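Long-range contacts in isochorismatase family protein (Enterococcus faecalis, PDB 2A67), which is of unproven function but is probably a hydrolase of the isochorismatase family, related to nicotinamidases: residues V101-I106 against G126-M131; T118-H123 against G159-F164. All coordinates share one frame; numbering follows the deposited sequence.

Contact 1. Residues V101-I106 against G126-M131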
ATOM      1  N   VAL D 101       6.691  -9.610  18.671  1.00 29.73           N
ATOM      2  CA  VAL D 101       6.409  -8.210  18.372  1.00 29.52           C
ATOM      3  C   VAL D 101       5.047  -8.142  17.738  1.00 30.80           C
ATOM      4  O   VAL D 101       4.765  -8.853  16.772  1.00 30.98           O
ATOM      5  CB  VAL D 101       7.485  -7.559  17.461  1.00 30.32           C
ATOM      6  CG1 VAL D 101       7.048  -6.157  16.933  1.00 26.04           C
ATOM      7  CG2 VAL D 101       8.851  -7.466  18.206  1.00 29.51           C
ATOM      8  N   GLN D 102       4.179  -7.300  18.301  1.00 28.94           N
ATOM      9  CA  GLN D 102       2.880  -7.079  17.735  1.00 30.01           C
ATOM     10  C   GLN D 102       2.758  -5.627  17.223  1.00 28.86           C
ATOM     11  O   GLN D 102       1.892  -5.323  16.419  1.00 30.60           O
ATOM     12  CB  GLN D 102       1.800  -7.443  18.813  1.00 31.46           C
ATOM     13  CG  GLN D 102       0.383  -6.832  18.646  1.00 37.98           C
ATOM     14  CD  GLN D 102      -0.312  -7.245  17.330  1.00 44.44           C
ATOM     15  OE1 GLN D 102      -1.201  -6.513  16.814  1.00 44.95           O
ATOM     16  NE2 GLN D 102       0.092  -8.418  16.775  1.00 44.86           N
ATOM     17  N   THR D 103       3.665  -4.751  17.642  1.00 27.56           N
ATOM     18  CA  THR D 103       3.527  -3.310  17.391  1.00 26.65           C
ATOM     19  C   THR D 103       4.765  -2.864  16.698  1.00 26.00           C
ATOM     20  O   THR D 103       5.861  -3.187  17.156  1.00 25.46           O
ATOM     21  CB  THR D 103       3.303  -2.493  18.748  1.00 26.67           C
ATOM     22  OG1 THR D 103       2.083  -2.927  19.313  1.00 27.62           O
ATOM     23  CG2 THR D 103       3.081  -1.070  18.487  1.00 25.78           C
ATOM     24  N   LEU D 104       4.591  -2.113  15.601  1.00 24.74           N
ATOM     25  CA  LEU D 104       5.726  -1.681  14.793  1.00 25.08           C
ATOM     26  C   LEU D 104       5.653  -0.189  14.724  1.00 24.39           C
ATOM     27  O   LEU D 104       4.637   0.352  14.300  1.00 25.09           O
ATOM     28  CB  LEU D 104       5.560  -2.200  13.320  1.00 24.29           C
ATOM     29  CG  LEU D 104       5.603  -3.718  13.192  1.00 26.29           C
ATOM     30  CD1 LEU D 104       5.293  -4.153  11.737  1.00 25.09           C
ATOM     31  CD2 LEU D 104       7.016  -4.203  13.680  1.00 26.86           C
ATOM     32  N   GLU D 105       6.740   0.468  15.096  1.00 24.90           N
ATOM     33  CA  GLU D 105       6.918   1.905  14.840  1.00 26.40           C
ATOM     34  C   GLU D 105       7.801   2.049  13.592  1.00 26.19           C
ATOM     35  O   GLU D 105       8.967   1.687  13.608  1.00 27.26           O
ATOM     36  CB  GLU D 105       7.596   2.633  16.023  1.00 26.13           C
ATOM     37  CG  GLU D 105       7.708   4.147  15.790  1.00 26.68           C
ATOM     38  CD  GLU D 105       8.292   4.903  16.996  1.00 29.10           C
ATOM     39  OE1 GLU D 105       8.235   4.385  18.155  1.00 26.99           O
ATOM     40  OE2 GLU D 105       8.763   6.034  16.765  1.00 27.97           O
ATOM     41  N   ILE D 106       7.258   2.646  12.543  1.00 26.91           N
ATOM     42  CA  ILE D 106       7.897   2.612  11.223  1.00 26.41           C
ATOM     43  C   ILE D 106       8.471   3.954  10.788  1.00 26.96           C
ATOM     44  O   ILE D 106       7.852   5.008  10.954  1.00 25.55           O
ATOM     45  CB  ILE D 106       6.873   2.072  10.179  1.00 26.52           C
ATOM     46  CG1 ILE D 106       6.511   0.617  10.535  1.00 26.72           C
ATOM     47  CG2 ILE D 106       7.462   2.103   8.707  1.00 26.40           C
ATOM     48  CD1 ILE D 106       5.208   0.071   9.951  1.00 27.05           C
ATOM     49  N   GLY D 126      -1.883  -7.730  10.382  1.00 25.72           N
ATOM     50  CA  GLY D 126      -2.490  -7.742  11.739  1.00 25.13           C
ATOM     51  C   GLY D 126      -1.578  -7.039  12.736  1.00 26.61           C
ATOM     52  O   GLY D 126      -1.850  -7.088  13.956  1.00 25.49           O
ATOM     53  N   TYR D 127      -0.518  -6.361  12.283  1.00 23.91           N
ATOM     54  CA  TYR D 127       0.339  -5.611  13.240  1.00 24.81           C
ATOM     55  C   TYR D 127      -0.273  -4.287  13.531  1.00 25.51           C
ATOM     56  O   TYR D 127      -0.961  -3.704  12.664  1.00 25.41           O
ATOM     57  CB  TYR D 127       1.810  -5.374  12.780  1.00 25.30           C
ATOM     58  CG  TYR D 127       2.561  -6.650  12.554  1.00 26.29           C
ATOM     59  CD1 TYR D 127       3.181  -7.319  13.622  1.00 28.11           C
ATOM     60  CD2 TYR D 127       2.629  -7.224  11.261  1.00 29.79           C
ATOM     61  CE1 TYR D 127       3.833  -8.525  13.421  1.00 25.82           C
ATOM     62  CE2 TYR D 127       3.351  -8.440  11.026  1.00 27.48           C
ATOM     63  CZ  TYR D 127       3.935  -9.068  12.121  1.00 29.12           C
ATOM     64  OH  TYR D 127       4.630 -10.259  11.986  1.00 31.00           O
ATOM     65  N   THR D 128      -0.033  -3.825  14.767  1.00 24.99           N
ATOM     66  CA  THR D 128      -0.384  -2.472  15.190  1.00 26.08           C
ATOM     67  C   THR D 128       0.714  -1.497  14.763  1.00 26.34           C
ATOM     68  O   THR D 128       1.862  -1.663  15.153  1.00 28.59           O
ATOM     69  CB  THR D 128      -0.687  -2.442  16.759  1.00 25.45           C
ATOM     70  OG1 THR D 128      -1.769  -3.351  17.006  1.00 27.39           O
ATOM     71  CG2 THR D 128      -1.017  -1.016  17.226  1.00 27.93           C
ATOM     72  N   CYS D 129       0.387  -0.509  13.927  1.00 25.89           N
ATOM     73  CA  CYS D 129       1.452   0.342  13.378  1.00 26.81           C
ATOM     74  C   CYS D 129       1.399   1.722  13.997  1.00 26.52           C
ATOM     75  O   CYS D 129       0.292   2.238  14.277  1.00 24.50           O
ATOM     76  CB  CYS D 129       1.350   0.428  11.853  1.00 25.87           C
ATOM     77  SG  CYS D 129       1.550  -1.235  11.156  1.00 28.60           S
ATOM     78  N   LEU D 130       2.602   2.272  14.218  1.00 25.32           N
ATOM     79  CA  LEU D 130       2.834   3.600  14.817  1.00 25.90           C
ATOM     80  C   LEU D 130       3.858   4.346  13.970  1.00 27.31           C
ATOM     81  O   LEU D 130       4.634   3.729  13.295  1.00 27.14           O
ATOM     82  CB  LEU D 130       3.430   3.451  16.220  1.00 25.03           C
ATOM     83  CG  LEU D 130       2.603   2.586  17.204  1.00 24.48           C
ATOM     84  CD1 LEU D 130       3.445   2.379  18.443  1.00 23.00           C
ATOM     85  CD2 LEU D 130       1.225   3.167  17.518  1.00 23.35           C
HETATM   86  N   MSE D 131       3.866   5.664  14.038  1.00 27.97           N
HETATM   87  CA  MSE D 131       4.880   6.450  13.377  1.00 28.34           C
HETATM   88  C   MSE D 131       5.192   7.750  14.130  1.00 27.79           C
HETATM   89  O   MSE D 131       4.290   8.452  14.562  1.00 27.36           O
HETATM   90  CB  MSE D 131       4.394   6.825  11.991  1.00 26.35           C
HETATM   91  CG  MSE D 131       5.431   7.583  11.200  1.00 29.42           C
HETATM   92 SE   MSE D 131       4.950   7.649   9.275  1.00 33.20          SE
HETATM   93  CE  MSE D 131       5.927   6.078   8.623  1.00 27.38           C
TER
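Strands 103-109 and 128-137, the two strands of a beta-alpha-beta unit, pair in parallel here, Thr103 beside Thr128, Leu104 beside Cys129 and Glu105 beside Leu130. Four backbone hydrogen bonds join them. Gln102 O accepts from Thr128 N at 2.9 Å. Leu104 binds with both of its polar backbone atoms: its N gives to Thr128 O at 2.8 Å, and its O takes Leu130 N. Ile106 N closes the series on Leu130 O.

On the face that carries Leu104 and Cys129, Leu104 CD1 lies off-centre against the Tyr127 ring, a CH-pi contact 4.3 Å from the ring centroid. Tyr127 CG stands anti to its own carbonyl carbon (chi1 -61°). Gln102 O and Val101 O lie near the ring plane, at its edge, with Val101 O 3.5 Å from Tyr127 CE1. Farther along, Ile106 CD1 meets Cys129 SG at 4.1 Å. Ala122 and Ile119 of helix 111-125 pack on this side.

On the other face, Thr103 CG2 is pressed tightly on Leu130 CD1, at 3.5 Å. Glu105 points to the same face, its chain extended beyond CG. Its OE2 hydrogen-bonds to Thr132 OG1, and the carboxylate makes salt bridges with Arg5 and Arg36. Strand 5-10 hydrogen-bonds to the far edge of strand 103-109. This is the parallel pairing of a beta-alpha-beta crossover in the central sheet of an alpha/beta fold.

Contact 2. Residues T118-H123 against G159-F164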
ATOM      1  N   THR D 118       5.215  -1.202   3.044  1.00 23.24           N
ATOM      2  CA  THR D 118       5.445  -1.967   4.272  1.00 25.75           C
ATOM      3  C   THR D 118       4.337  -1.641   5.383  1.00 24.96           C
ATOM      4  O   THR D 118       3.916  -2.525   6.106  1.00 26.26           O
ATOM      5  CB  THR D 118       6.872  -1.675   4.772  1.00 26.37           C
ATOM      6  OG1 THR D 118       7.794  -2.017   3.691  1.00 29.76           O
ATOM      7  CG2 THR D 118       7.215  -2.497   6.065  1.00 26.90           C
ATOM      8  N   ILE D 119       3.857  -0.407   5.401  1.00 24.73           N
ATOM      9  CA  ILE D 119       2.782   0.067   6.342  1.00 25.35           C
ATOM     10  C   ILE D 119       1.450  -0.632   5.999  1.00 25.25           C
ATOM     11  O   ILE D 119       0.862  -1.266   6.855  1.00 25.45           O
ATOM     12  CB  ILE D 119       2.627   1.585   6.276  1.00 24.88           C
ATOM     13  CG1 ILE D 119       3.821   2.253   6.989  1.00 22.45           C
ATOM     14  CG2 ILE D 119       1.258   2.052   6.930  1.00 24.82           C
ATOM     15  CD1 ILE D 119       3.862   3.773   6.692  1.00 20.27           C
ATOM     16  N   ARG D 120       1.052  -0.593   4.726  1.00 24.82           N
ATOM     17  CA  ARG D 120      -0.175  -1.275   4.240  1.00 25.47           C
ATOM     18  C   ARG D 120      -0.084  -2.765   4.440  1.00 25.65           C
ATOM     19  O   ARG D 120      -1.046  -3.377   4.910  1.00 26.05           O
ATOM     20  CB  ARG D 120      -0.473  -0.942   2.769  1.00 25.93           C
ATOM     21  CG  ARG D 120      -0.595   0.580   2.575  1.00 24.61           C
ATOM     22  CD  ARG D 120      -1.452   0.944   1.399  1.00 22.43           C
ATOM     23  NE  ARG D 120      -1.065   2.288   0.905  1.00 21.67           N
ATOM     24  CZ  ARG D 120      -1.909   3.186   0.397  1.00 21.78           C
ATOM     25  NH1 ARG D 120      -3.229   2.936   0.300  1.00 20.45           N
ATOM     26  NH2 ARG D 120      -1.431   4.357  -0.032  1.00 21.99           N
HETATM   27  N   MSE D 121       1.086  -3.336   4.160  1.00 23.46           N
HETATM   28  CA  MSE D 121       1.297  -4.766   4.436  1.00 24.75           C
HETATM   29  C   MSE D 121       1.235  -5.135   5.948  1.00 23.71           C
HETATM   30  O   MSE D 121       0.595  -6.103   6.318  1.00 22.19           O
HETATM   31  CB  MSE D 121       2.631  -5.221   3.800  1.00 26.48           C
HETATM   32  CG  MSE D 121       2.844  -6.700   3.844  1.00 33.49           C
HETATM   33 SE   MSE D 121       1.696  -7.749   2.563  1.00 49.44          SE
HETATM   34  CE  MSE D 121       1.314  -6.616   1.547  1.00 18.97           C
ATOM     35  N   ALA D 122       1.988  -4.421   6.766  1.00 22.62           N
ATOM     36  CA  ALA D 122       2.078  -4.709   8.165  1.00 22.95           C
ATOM     37  C   ALA D 122       0.657  -4.575   8.739  1.00 22.31           C
ATOM     38  O   ALA D 122       0.260  -5.427   9.488  1.00 23.71           O
ATOM     39  CB  ALA D 122       2.998  -3.708   8.827  1.00 22.85           C
ATOM     40  N   HIS D 123      -0.082  -3.529   8.383  1.00 21.83           N
ATOM     41  CA  HIS D 123      -1.458  -3.366   8.926  1.00 23.96           C
ATOM     42  C   HIS D 123      -2.292  -4.595   8.483  1.00 24.92           C
ATOM     43  O   HIS D 123      -3.084  -5.232   9.239  1.00 22.04           O
ATOM     44  CB  HIS D 123      -2.103  -2.096   8.354  1.00 22.79           C
ATOM     45  CG  HIS D 123      -3.576  -2.027   8.649  1.00 25.24           C
ATOM     46  ND1 HIS D 123      -4.540  -2.655   7.871  1.00 21.24           N
ATOM     47  CD2 HIS D 123      -4.227  -1.514   9.721  1.00 26.02           C
ATOM     48  CE1 HIS D 123      -5.732  -2.464   8.427  1.00 29.47           C
ATOM     49  NE2 HIS D 123      -5.564  -1.790   9.556  1.00 22.90           N
ATOM     50  N   GLY D 159      -4.476   7.163  11.045  1.00 28.63           N
ATOM     51  CA  GLY D 159      -5.783   6.657  11.451  1.00 30.96           C
ATOM     52  C   GLY D 159      -6.178   5.389  10.711  1.00 32.42           C
ATOM     53  O   GLY D 159      -6.616   4.400  11.317  1.00 33.80           O
ATOM     54  N   ARG D 160      -5.964   5.322   9.394  1.00 32.77           N
ATOM     55  CA  ARG D 160      -6.400   4.092   8.747  1.00 30.11           C
ATOM     56  C   ARG D 160      -5.417   2.947   8.790  1.00 28.18           C
ATOM     57  O   ARG D 160      -5.832   1.779   8.917  1.00 27.00           O
ATOM     58  CB  ARG D 160      -6.992   4.372   7.383  1.00 34.56           C
ATOM     59  CG  ARG D 160      -6.048   4.751   6.410  1.00 36.44           C
ATOM     60  CD  ARG D 160      -6.574   4.440   5.024  1.00 41.38           C
ATOM     61  NE  ARG D 160      -7.847   5.086   4.710  1.00 40.61           N
ATOM     62  CZ  ARG D 160      -8.147   6.377   4.774  1.00 41.02           C
ATOM     63  NH1 ARG D 160      -7.287   7.315   5.199  1.00 42.88           N
ATOM     64  NH2 ARG D 160      -9.367   6.726   4.390  1.00 43.20           N
ATOM     65  N   PHE D 161      -4.125   3.243   8.793  1.00 25.25           N
ATOM     66  CA  PHE D 161      -3.156   2.167   8.906  1.00 25.52           C
ATOM     67  C   PHE D 161      -2.330   2.235  10.185  1.00 24.68           C
ATOM     68  O   PHE D 161      -1.754   1.211  10.597  1.00 24.77           O
ATOM     69  CB  PHE D 161      -2.146   2.139   7.718  1.00 23.41           C
ATOM     70  CG  PHE D 161      -2.805   1.915   6.363  1.00 24.71           C
ATOM     71  CD1 PHE D 161      -3.309   0.677   6.010  1.00 26.11           C
ATOM     72  CD2 PHE D 161      -2.888   2.941   5.447  1.00 25.34           C
ATOM     73  CE1 PHE D 161      -3.946   0.491   4.763  1.00 26.42           C
ATOM     74  CE2 PHE D 161      -3.515   2.763   4.195  1.00 28.50           C
ATOM     75  CZ  PHE D 161      -4.069   1.543   3.874  1.00 24.29           C
ATOM     76  N   LEU D 162      -2.167   3.445  10.725  1.00 24.39           N
ATOM     77  CA  LEU D 162      -1.229   3.653  11.850  1.00 24.51           C
ATOM     78  C   LEU D 162      -1.679   4.861  12.687  1.00 24.96           C
ATOM     79  O   LEU D 162      -2.576   5.601  12.303  1.00 26.29           O
ATOM     80  CB  LEU D 162       0.247   3.787  11.364  1.00 24.15           C
ATOM     81  CG  LEU D 162       0.622   4.896  10.337  1.00 25.52           C
ATOM     82  CD1 LEU D 162       0.550   6.301  11.002  1.00 26.42           C
ATOM     83  CD2 LEU D 162       2.044   4.644   9.833  1.00 26.29           C
ATOM     84  N   THR D 163      -1.081   5.013  13.859  1.00 25.66           N
ATOM     85  CA  THR D 163      -1.292   6.190  14.671  1.00 24.15           C
ATOM     86  C   THR D 163      -0.011   6.976  14.668  1.00 23.66           C
ATOM     87  O   THR D 163       1.034   6.410  14.986  1.00 23.44           O
ATOM     88  CB  THR D 163      -1.570   5.765  16.165  1.00 26.05           C
ATOM     89  OG1 THR D 163      -2.664   4.839  16.223  1.00 25.12           O
ATOM     90  CG2 THR D 163      -1.901   7.016  17.053  1.00 24.80           C
ATOM     91  N   PHE D 164      -0.093   8.293  14.432  1.00 23.90           N
ATOM     92  CA  PHE D 164       1.059   9.155  14.632  1.00 24.20           C
ATOM     93  C   PHE D 164       1.253   9.414  16.091  1.00 26.94           C
ATOM     94  O   PHE D 164       0.300   9.713  16.783  1.00 23.73           O
ATOM     95  CB  PHE D 164       0.915  10.466  13.878  1.00 24.64           C
ATOM     96  CG  PHE D 164       1.334  10.318  12.411  1.00 24.18           C
ATOM     97  CD1 PHE D 164       2.653  10.483  12.047  1.00 25.65           C
ATOM     98  CD2 PHE D 164       0.388   9.967  11.456  1.00 24.79           C
ATOM     99  CE1 PHE D 164       3.070  10.262  10.676  1.00 23.74           C
ATOM    100  CE2 PHE D 164       0.763   9.790  10.087  1.00 26.80           C
ATOM    101  CZ  PHE D 164       2.097   9.965   9.729  1.00 25.08           C
TER
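Phe161 carries most of the packing of the turn before strand 163-164 on helix 111-125, against Ile119, Arg120 and His123. Its CB sits 3.5 Å from Ile119 CG2. The two side chains cross at about a right angle. CG stands anti to the carbonyl carbon (chi1 -61°), and the same Ile119 methyl lies obliquely to the ring. CD1 points at the face of His123, 3.8 Å from His123 CG. The pair is edge-to-face, with planes at 83° and centroids 5.5 Å apart. CE1 lies near Arg120 CG, which stands over one ring face, 4.0 Å from the centroid, in a CH-pi contact. At the tip, CZ touches Arg120 CD at 3.7 Å. CE2 lies over one face of the guanidinium, whose plane is turned 54° from the ring.

Next to Phe161, Leu162 CD2 meets Ile119 CD1 at 3.7 Å, and Ile119 and Leu162 also touch Trp157 of helix 146-157.

The NE of Arg120 pairs with Asp116 of its own chain and with Asp116 of the second subunit. Its NH1 hydrogen-bonds to Thr117 OG1 and the backbone O of Glu112 of that subunit, where His83 stacks on His123.

No hydrogen bond links the two segments. The helix and the turn are joined by apolar and aromatic packing. The buried Arg120 lays its aliphatic part on Phe161 while its charge is probably balanced by the two Asp116 carboxylates.

In the fold
Contacts 1 and 2 lie on one side of the chain's centre, their own centres about 8 Å apart, and are joined through helix 111-125 and through strands 128-137 and 163-164, neighbours in the sheet. Segment 118-123 belongs to the helix that connects the two strands of contact 1. Where that helix ends, Tyr127 N probably hydrogen-bonds to Ala122 O, at 3.0 Å. At the edge of strand 128-137 away from strand 103-109, Met131 N probably hydrogen-bonds to Thr163 O at 3.1 Å. Cys129 CB packs on Phe161 O at 3.4 Å. Contact 1 builds the sheet within one chain, while contact 2 reaches the second subunit. Thr118 OG1 hydrogen-bonds to the backbone O of Cys114, probably the nucleophile, as in nicotinamidases.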